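Local coordinates for endoribonuclease L-PSP/chorismate mutase-like domain-containing protein (Agrobacterium tumefaciens str., PDB 3D01) that is of unknown function but belongs to the YjgF/L-PSP family, with a chorismate mutase-like fold, whose members typically assemble as trimers, at the interface of chains A and B. Residues are numbered along the deposited sequence; one frame, centred on the assembly and turned at random. Chains: chain A/B, Uncharacterized protein.

The interface of chains A and B. Residues chain A 46, 49, 108, 156, 158; chain B 104, 106, 141-142.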
loop_
_atom_site.group_PDB
_atom_site.type_symbol
_atom_site.label_atom_id
_atom_site.label_comp_id
_atom_site.label_asym_id
_atom_site.label_seq_id
_atom_site.Cartn_x
_atom_site.Cartn_y
_atom_site.Cartn_z
ATOM N N TYR A 46 2.073 -11.816 1.401
ATOM C CA TYR A 46 2.338 -10.532 0.756
ATOM C C TYR A 46 3.154 -10.760 -0.474
ATOM O O TYR A 46 4.298 -11.182 -0.383
ATOM C CB TYR A 46 3.153 -9.639 1.667
ATOM C CG TYR A 46 2.357 -9.007 2.739
ATOM C CD1 TYR A 46 1.955 -7.685 2.607
ATOM C CD2 TYR A 46 1.949 -9.723 3.856
ATOM C CE1 TYR A 46 1.189 -7.085 3.548
ATOM C CE2 TYR A 46 1.150 -9.102 4.838
ATOM C CZ TYR A 46 0.786 -7.789 4.657
ATOM O OH TYR A 46 0.039 -7.088 5.573
ATOM N N GLY A 49 5.189 -6.304 -5.885
ATOM C CA GLY A 49 4.687 -5.696 -7.120
ATOM C C GLY A 49 5.173 -6.488 -8.312
ATOM O O GLY A 49 6.366 -6.715 -8.451
ATOM N N PHE A 108 -1.259 -0.157 -9.802
ATOM C CA PHE A 108 -0.511 1.016 -10.139
ATOM C C PHE A 108 -0.414 1.115 -11.636
ATOM O O PHE A 108 0.184 0.225 -12.291
ATOM C CB PHE A 108 0.895 0.928 -9.539
ATOM C CG PHE A 108 0.920 0.626 -8.055
ATOM C CD1 PHE A 108 0.341 1.495 -7.142
ATOM C CD2 PHE A 108 1.516 -0.512 -7.585
ATOM C CE1 PHE A 108 0.384 1.222 -5.788
ATOM C CE2 PHE A 108 1.550 -0.781 -6.223
ATOM C CZ PHE A 108 0.985 0.079 -5.349
ATOM N N GLU A 156 1.754 -2.097 -12.647
ATOM C CA GLU A 156 2.376 -2.935 -11.596
ATOM C C GLU A 156 1.303 -3.205 -10.567
ATOM O O GLU A 156 0.542 -2.302 -10.207
ATOM C CB GLU A 156 3.575 -2.225 -10.968
ATOM C CG GLU A 156 4.147 -2.882 -9.728
ATOM C CD GLU A 156 5.299 -2.087 -9.091
ATOM O OE1 GLU A 156 5.885 -1.249 -9.787
ATOM O OE2 GLU A 156 5.617 -2.331 -7.906
ATOM N N ASP A 158 0.483 -5.318 -6.774
ATOM C CA ASP A 158 0.835 -6.186 -5.651
ATOM C C ASP A 158 -0.424 -6.770 -5.023
ATOM O O ASP A 158 -1.555 -6.418 -5.387
ATOM C CB ASP A 158 1.775 -5.475 -4.665
ATOM C CG ASP A 158 1.098 -4.423 -3.812
ATOM O OD1 ASP A 158 -0.146 -4.444 -3.722
ATOM O OD2 ASP A 158 1.825 -3.546 -3.236
ATOM N N LYS B 104 7.037 -6.236 4.325
ATOM C CA LYS B 104 6.820 -5.448 3.095
ATOM C C LYS B 104 7.352 -4.025 3.238
ATOM O O LYS B 104 7.231 -3.423 4.282
ATOM C CB LYS B 104 5.313 -5.441 2.771
ATOM C CG LYS B 104 4.868 -4.607 1.562
ATOM C CD LYS B 104 5.254 -5.322 0.279
ATOM C CE LYS B 104 4.716 -4.555 -0.945
ATOM N NZ LYS B 104 3.203 -4.444 -0.956
ATOM N N ASN B 106 6.867 -0.461 0.839
ATOM C CA ASN B 106 6.350 0.259 -0.337
ATOM C C ASN B 106 7.259 1.465 -0.570
ATOM O O ASN B 106 7.327 2.363 0.259
ATOM C CB ASN B 106 4.884 0.678 -0.154
ATOM C CG ASN B 106 3.968 -0.504 0.103
ATOM O OD1 ASN B 106 3.404 -0.656 1.201
ATOM N ND2 ASN B 106 3.811 -1.345 -0.896
ATOM N N ARG B 141 8.027 -6.301 -1.705
ATOM C CA ARG B 141 8.236 -4.898 -2.046
ATOM C C ARG B 141 7.362 -4.454 -3.204
ATOM O O ARG B 141 7.017 -5.260 -4.053
ATOM C CB ARG B 141 9.683 -4.709 -2.514
ATOM C CG ARG B 141 10.246 -3.352 -2.368
ATOM C CD ARG B 141 11.761 -3.340 -2.726
ATOM N NE ARG B 141 12.044 -3.303 -4.162
ATOM C CZ ARG B 141 13.266 -3.089 -4.676
ATOM N NH1 ARG B 141 14.293 -2.888 -3.898
ATOM N NH2 ARG B 141 13.455 -3.036 -5.980
ATOM N N ALA B 142 7.057 -3.161 -3.222
ATOM C CA ALA B 142 6.618 -2.471 -4.431
ATOM C C ALA B 142 7.500 -1.236 -4.611
ATOM O O ALA B 142 7.936 -0.625 -3.637
ATOM C CB ALA B 142 5.178 -2.076 -4.354
#
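A charged pair forms the core of this contact between two copies of the protein. The ammonium NZ of B:Lys104 makes a salt bridge and hydrogen bond of 2.8 Å to the carboxylate oxygen OD2 of A:Asp158, meeting it from above the carboxylate plane, 61° out of it. Lysine suits the place because its long chain can bend: it leaves with CG anti to the backbone N (chi1 177°), then turns at chi2 and chi4 to bring the tip across A:Asp158 obliquely. The short aspartate takes the crowded position between its backbone N and carbonyl carbon (chi1 74°). The amide of B:Asn106 crosses A:Asp158 at about a right angle, ND2 3.8 Å from OD2, too far for a hydrogen bond, but a polar neighbour that may ease the charge.

A main-chain hydrogen bond crosses beside the pair. A:Gly49 N donates to the carbonyl O of B:Arg141 at 2.8 Å, in the carbonyl plane and fairly straight; the lack of a side chain at A:Gly49 may ease the approach of the two main chains.

Van der Waals contacts flank the polar ones. In an apolar contact, CB of B:Lys104 stands above the plane of the A:Tyr46 ring but displaced outward past CD1 (4.0 Å), the side chains crossing obliquely. The methyl CB of B:Ala142, a residue burying 32 Å², sits between two carboxylates, 3.6 Å from OE2 of A:Glu156 and 3.8 Å from OD2 of A:Asp158; a longer side chain might crowd them. A:Phe108 lies farther off, CE2 4.3 Å from CB of B:Ala142.

Chain A contributes strands 44-50, 101-110 and 155-162, and chain B strands 99-110 and 140-146, so sheet faces sheet in the deposited trimer, an assembly typical of this family.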